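Local coordinates for protein split-soret cytochrome C (Desulfovibrio desulfuricans, PDB 1H21) that carries electrons through two c-type hemes per subunit, shared across a homodimer, together with an iron-sulfur cluster, and may take part in sulfate reduction, at residues A[106-118]-A[174-186]. Numbering follows the deposited sequence.
Sequences HPMVNELFRWYEV and LTADAAFKAAEII
Leu112 enters helix 165-192 as a knob among Ala178, Lys181, Ala182 and Ile185. The small Ala178 and Ala182 are consistent with this close seat: Leu112 CD2 lies 4.4 Å from Ala182 CB, Leu112 CA is 6.4 Å from Ala182 CA, and the segment axes pass 10.0 Å apart at 147°, roughly antiparallel. Ile185 divides its branches, CD1 meeting Leu112 CB at 3.6 Å and CG2 facing Met108 CE; a bend at chi3 turns that methyl toward the other helix. At the far end Tyr116 OH touches Leu174 CD1 at 3.7 Å, the side chains crossing at about a right angle. That hydroxyl is hydrogen-bonded to Ser150 OG, and Tyr116 lies near Cys86, an inferred iron-sulfur ligand, as Leu174 does near Cys171. Helices 44-60 and 87-99 cover the neighbouring side through Ile52 and Ala92 on Ala182, and Asn110 is hydrogen-bonded to Trp82 of the second subunit.

Farther out, Lys181 runs across one face of the Trp115 indole. Its CG stands 3.7 Å from the centroid of the six-membered ring, 16° off the normal, a CH-pi contact. A bend at chi2 (57°) carries NZ to 4.9 Å from the five-membered ring's centroid, over its face, as a cation-pi partner. The same NZ donates to the anti lone pair of Glu111 OE2 at 2.9 Å in a salt bridge, while Glu111 OE1 accepts from the Thr199 backbone N. The ammonium is shared between a carboxylate and a pi face, which probably stabilises both charges and fixes the lysine's course along the polar edge of a largely apolar, mostly buried interface.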
loop_
_atom_site.group_PDB
_atom_site.type_symbol
_atom_site.label_atom_id
_atom_site.label_comp_id
_atom_site.label_asym_id
_atom_site.label_seq_id
_atom_site.Cartn_x
_atom_site.Cartn_y
_atom_site.Cartn_z
ATOM N N HIS A 106 -5.323 -1.382 -14.613
ATOM C CA HIS A 106 -5.362 0.063 -14.426
ATOM C C HIS A 106 -6.769 0.673 -14.337
ATOM O O HIS A 106 -7.110 1.266 -13.319
ATOM C CB HIS A 106 -4.531 0.782 -15.499
ATOM C CG HIS A 106 -4.253 2.223 -15.174
ATOM N ND1 HIS A 106 -4.043 2.668 -13.885
ATOM C CD2 HIS A 106 -4.121 3.313 -15.969
ATOM C CE1 HIS A 106 -3.793 3.964 -13.897
ATOM N NE2 HIS A 106 -3.834 4.379 -15.150
ATOM N N PRO A 107 -7.613 0.529 -15.383
ATOM C CA PRO A 107 -8.943 1.139 -15.263
ATOM C C PRO A 107 -9.788 0.544 -14.147
ATOM O O PRO A 107 -10.632 1.242 -13.582
ATOM C CB PRO A 107 -9.552 0.922 -16.655
ATOM C CG PRO A 107 -8.916 -0.360 -17.119
ATOM C CD PRO A 107 -7.466 -0.135 -16.700
ATOM N N MET A 108 -9.533 -0.715 -13.793
ATOM C CA MET A 108 -10.290 -1.364 -12.716
ATOM C C MET A 108 -9.963 -0.696 -11.366
ATOM O O MET A 108 -10.850 -0.369 -10.592
ATOM C CB MET A 108 -9.963 -2.867 -12.648
ATOM C CG MET A 108 -10.267 -3.666 -13.925
ATOM S SD MET A 108 -9.851 -5.449 -13.750
ATOM C CE MET A 108 -10.920 -5.916 -12.438
ATOM N N VAL A 109 -8.680 -0.504 -11.085
ATOM C CA VAL A 109 -8.256 0.132 -9.846
ATOM C C VAL A 109 -8.658 1.616 -9.869
ATOM O O VAL A 109 -8.985 2.195 -8.827
ATOM C CB VAL A 109 -6.724 -0.003 -9.664
ATOM C CG1 VAL A 109 -6.220 0.837 -8.489
ATOM C CG2 VAL A 109 -6.376 -1.459 -9.478
ATOM N N ASN A 110 -8.657 2.225 -11.053
ATOM C CA ASN A 110 -9.036 3.626 -11.162
ATOM C C ASN A 110 -10.475 3.810 -10.710
ATOM O O ASN A 110 -10.796 4.776 -10.015
ATOM C CB ASN A 110 -8.886 4.141 -12.594
ATOM C CG ASN A 110 -7.446 4.465 -12.952
ATOM O OD1 ASN A 110 -6.564 4.487 -12.094
ATOM N ND2 ASN A 110 -7.202 4.731 -14.228
ATOM N N GLU A 111 -11.338 2.878 -11.106
ATOM C CA GLU A 111 -12.741 2.949 -10.723
ATOM C C GLU A 111 -12.897 2.694 -9.224
ATOM O O GLU A 111 -13.597 3.433 -8.521
ATOM C CB GLU A 111 -13.586 1.947 -11.528
ATOM C CG GLU A 111 -14.897 1.591 -10.846
ATOM C CD GLU A 111 -16.045 1.375 -11.793
ATOM O OE1 GLU A 111 -15.895 1.620 -13.007
ATOM O OE2 GLU A 111 -17.124 0.968 -11.298
ATOM N N LEU A 112 -12.251 1.644 -8.734
ATOM C CA LEU A 112 -12.308 1.309 -7.322
ATOM C C LEU A 112 -11.815 2.478 -6.458
ATOM O O LEU A 112 -12.515 2.898 -5.536
ATOM C CB LEU A 112 -11.474 0.055 -7.065
ATOM C CG LEU A 112 -11.427 -0.436 -5.632
ATOM C CD1 LEU A 112 -12.850 -0.700 -5.134
ATOM C CD2 LEU A 112 -10.547 -1.686 -5.585
ATOM N N PHE A 113 -10.653 3.037 -6.803
ATOM C CA PHE A 113 -10.060 4.157 -6.065
ATOM C C PHE A 113 -10.806 5.505 -6.186
ATOM O O PHE A 113 -11.011 6.175 -5.176
ATOM C CB PHE A 113 -8.576 4.316 -6.425
ATOM C CG PHE A 113 -7.676 3.256 -5.829
ATOM C CD1 PHE A 113 -8.202 2.069 -5.312
ATOM C CD2 PHE A 113 -6.303 3.438 -5.796
ATOM C CE1 PHE A 113 -7.376 1.084 -4.775
ATOM C CE2 PHE A 113 -5.467 2.458 -5.259
ATOM C CZ PHE A 113 -6.009 1.280 -4.750
ATOM N N ARG A 114 -11.202 5.910 -7.398
ATOM C CA ARG A 114 -11.944 7.170 -7.599
ATOM C C ARG A 114 -13.304 7.090 -6.897
ATOM O O ARG A 114 -13.782 8.065 -6.311
ATOM C CB ARG A 114 -12.144 7.441 -9.085
ATOM C CG ARG A 114 -10.871 7.812 -9.794
ATOM C CD ARG A 114 -11.029 7.919 -11.289
ATOM N NE ARG A 114 -9.722 8.071 -11.931
ATOM C CZ ARG A 114 -9.472 7.897 -13.229
ATOM N NH1 ARG A 114 -10.439 7.556 -14.079
ATOM N NH2 ARG A 114 -8.240 8.093 -13.681
ATOM N N TRP A 115 -13.894 5.899 -6.912
ATOM C CA TRP A 115 -15.175 5.681 -6.277
ATOM C C TRP A 115 -15.020 5.943 -4.792
ATOM O O TRP A 115 -15.820 6.677 -4.196
ATOM C CB TRP A 115 -15.637 4.241 -6.533
ATOM C CG TRP A 115 -16.715 3.754 -5.596
ATOM C CD1 TRP A 115 -18.059 4.004 -5.679
ATOM C CD2 TRP A 115 -16.526 2.958 -4.415
ATOM N NE1 TRP A 115 -18.715 3.413 -4.616
ATOM C CE2 TRP A 115 -17.795 2.769 -3.827
ATOM C CE3 TRP A 115 -15.403 2.395 -3.798
ATOM C CZ2 TRP A 115 -17.973 2.042 -2.654
ATOM C CZ3 TRP A 115 -15.580 1.674 -2.633
ATOM C CH2 TRP A 115 -16.858 1.503 -2.070
ATOM N N TYR A 116 -13.972 5.353 -4.211
ATOM C CA TYR A 116 -13.687 5.498 -2.787
ATOM C C TYR A 116 -13.514 6.955 -2.361
ATOM O O TYR A 116 -14.085 7.374 -1.349
ATOM C CB TYR A 116 -12.454 4.686 -2.371
ATOM C CG TYR A 116 -12.213 4.711 -0.882
ATOM C CD1 TYR A 116 -12.827 3.790 -0.041
ATOM C CD2 TYR A 116 -11.393 5.679 -0.308
ATOM C CE1 TYR A 116 -12.637 3.836 1.335
ATOM C CE2 TYR A 116 -11.192 5.733 1.060
ATOM C CZ TYR A 116 -11.818 4.811 1.877
ATOM O OH TYR A 116 -11.643 4.869 3.246
ATOM N N GLU A 117 -12.753 7.725 -3.132
ATOM C CA GLU A 117 -12.535 9.131 -2.796
ATOM C C GLU A 117 -13.826 9.969 -2.690
ATOM O O GLU A 117 -13.948 10.815 -1.798
ATOM C CB GLU A 117 -11.632 9.797 -3.830
ATOM C CG GLU A 117 -10.206 9.264 -3.967
ATOM C CD GLU A 117 -9.410 10.065 -5.001
ATOM O OE1 GLU A 117 -10.028 10.642 -5.930
ATOM O OE2 GLU A 117 -8.170 10.152 -4.879
ATOM N N VAL A 118 -14.781 9.740 -3.594
ATOM C CA VAL A 118 -16.005 10.536 -3.611
ATOM C C VAL A 118 -17.255 10.018 -2.916
ATOM O O VAL A 118 -18.094 10.819 -2.503
ATOM C CB VAL A 118 -16.401 10.935 -5.045
ATOM C CG1 VAL A 118 -15.301 11.749 -5.666
ATOM C CG2 VAL A 118 -16.697 9.699 -5.893
ATOM N N LEU A 174 -16.238 -0.397 6.173
ATOM C CA LEU A 174 -15.612 0.098 4.955
ATOM C C LEU A 174 -14.994 -1.068 4.211
ATOM O O LEU A 174 -15.030 -1.119 2.980
ATOM C CB LEU A 174 -14.538 1.132 5.263
ATOM C CG LEU A 174 -14.988 2.506 5.768
ATOM C CD1 LEU A 174 -13.752 3.388 5.921
ATOM C CD2 LEU A 174 -15.971 3.135 4.804
ATOM N N THR A 175 -14.448 -2.020 4.956
ATOM C CA THR A 175 -13.865 -3.207 4.332
ATOM C C THR A 175 -14.919 -3.893 3.435
ATOM O O THR A 175 -14.630 -4.296 2.305
ATOM C CB THR A 175 -13.352 -4.198 5.391
ATOM O OG1 THR A 175 -12.305 -3.581 6.145
ATOM C CG2 THR A 175 -12.794 -5.416 4.738
ATOM N N ALA A 176 -16.159 -3.923 3.929
ATOM C CA ALA A 176 -17.302 -4.526 3.249
ATOM C C ALA A 176 -17.693 -3.745 2.022
ATOM O O ALA A 176 -17.856 -4.323 0.957
ATOM C CB ALA A 176 -18.457 -4.608 4.187
ATOM N N ASP A 177 -17.814 -2.432 2.159
ATOM C CA ASP A 177 -18.160 -1.592 1.023
ATOM C C ASP A 177 -17.140 -1.732 -0.107
ATOM O O ASP A 177 -17.502 -1.711 -1.285
ATOM C CB ASP A 177 -18.200 -0.116 1.428
ATOM C CG ASP A 177 -19.311 0.212 2.410
ATOM O OD1 ASP A 177 -20.447 -0.298 2.275
ATOM O OD2 ASP A 177 -19.065 1.037 3.312
ATOM N N ALA A 178 -15.859 -1.811 0.255
ATOM C CA ALA A 178 -14.785 -1.932 -0.732
ATOM C C ALA A 178 -14.807 -3.312 -1.374
ATOM O O ALA A 178 -14.540 -3.457 -2.574
ATOM C CB ALA A 178 -13.458 -1.677 -0.081
ATOM N N ALA A 179 -15.117 -4.320 -0.558
ATOM C CA ALA A 179 -15.226 -5.702 -1.013
ATOM C C ALA A 179 -16.385 -5.770 -2.014
ATOM O O ALA A 179 -16.239 -6.307 -3.117
ATOM C CB ALA A 179 -15.511 -6.612 0.169
ATOM N N PHE A 180 -17.513 -5.163 -1.644
ATOM C CA PHE A 180 -18.706 -5.126 -2.477
ATOM C C PHE A 180 -18.404 -4.473 -3.817
ATOM O O PHE A 180 -18.673 -5.040 -4.881
ATOM C CB PHE A 180 -19.797 -4.346 -1.747
ATOM C CG PHE A 180 -21.107 -4.300 -2.476
ATOM C CD1 PHE A 180 -22.101 -5.236 -2.206
ATOM C CD2 PHE A 180 -21.344 -3.334 -3.451
ATOM C CE1 PHE A 180 -23.320 -5.211 -2.915
ATOM C CE2 PHE A 180 -22.553 -3.305 -4.160
ATOM C CZ PHE A 180 -23.543 -4.243 -3.894
ATOM N N LYS A 181 -17.817 -3.285 -3.772
ATOM C CA LYS A 181 -17.485 -2.556 -4.994
ATOM C C LYS A 181 -16.483 -3.304 -5.878
ATOM O O LYS A 181 -16.633 -3.364 -7.100
ATOM C CB LYS A 181 -16.932 -1.175 -4.645
ATOM C CG LYS A 181 -16.556 -0.354 -5.861
ATOM C CD LYS A 181 -17.752 -0.199 -6.778
ATOM C CE LYS A 181 -17.430 0.647 -7.997
ATOM N NZ LYS A 181 -18.639 0.848 -8.834
ATOM N N ALA A 182 -15.440 -3.845 -5.261
ATOM C CA ALA A 182 -14.412 -4.577 -6.000
ATOM C C ALA A 182 -15.051 -5.771 -6.691
ATOM O O ALA A 182 -14.706 -6.093 -7.840
ATOM C CB ALA A 182 -13.277 -5.048 -5.052
ATOM N N ALA A 183 -15.969 -6.424 -5.973
ATOM C CA ALA A 183 -16.676 -7.585 -6.495
ATOM C C ALA A 183 -17.420 -7.165 -7.761
ATOM O O ALA A 183 -17.237 -7.775 -8.814
ATOM C CB ALA A 183 -17.644 -8.145 -5.454
ATOM N N GLU A 184 -18.168 -6.065 -7.696
ATOM C CA GLU A 184 -18.894 -5.600 -8.874
ATOM C C GLU A 184 -17.972 -5.324 -10.046
ATOM O O GLU A 184 -18.290 -5.638 -11.189
ATOM C CB GLU A 184 -19.681 -4.349 -8.560
ATOM C CG GLU A 184 -20.751 -4.547 -7.512
ATOM C CD GLU A 184 -21.715 -3.383 -7.471
ATOM O OE1 GLU A 184 -21.305 -2.247 -7.813
ATOM O OE2 GLU A 184 -22.893 -3.603 -7.119
ATOM N N ILE A 185 -16.827 -4.731 -9.763
ATOM C CA ILE A 185 -15.851 -4.427 -10.797
ATOM C C ILE A 185 -15.324 -5.729 -11.418
ATOM O O ILE A 185 -15.173 -5.830 -12.645
ATOM C CB ILE A 185 -14.671 -3.618 -10.201
ATOM C CG1 ILE A 185 -15.172 -2.260 -9.725
ATOM C CG2 ILE A 185 -13.575 -3.421 -11.239
ATOM C CD1 ILE A 185 -14.168 -1.495 -8.896
ATOM N N ILE A 186 -15.033 -6.718 -10.579
ATOM C CA ILE A 186 -14.524 -7.980 -11.103
ATOM C C ILE A 186 -15.566 -8.561 -12.059
ATOM O O ILE A 186 -15.248 -8.886 -13.207
ATOM C CB ILE A 186 -14.191 -8.995 -9.983
ATOM C CG1 ILE A 186 -12.867 -8.602 -9.300
ATOM C CG2 ILE A 186 -14.122 -10.424 -10.554
ATOM C CD1 ILE A 186 -12.630 -9.301 -7.957
#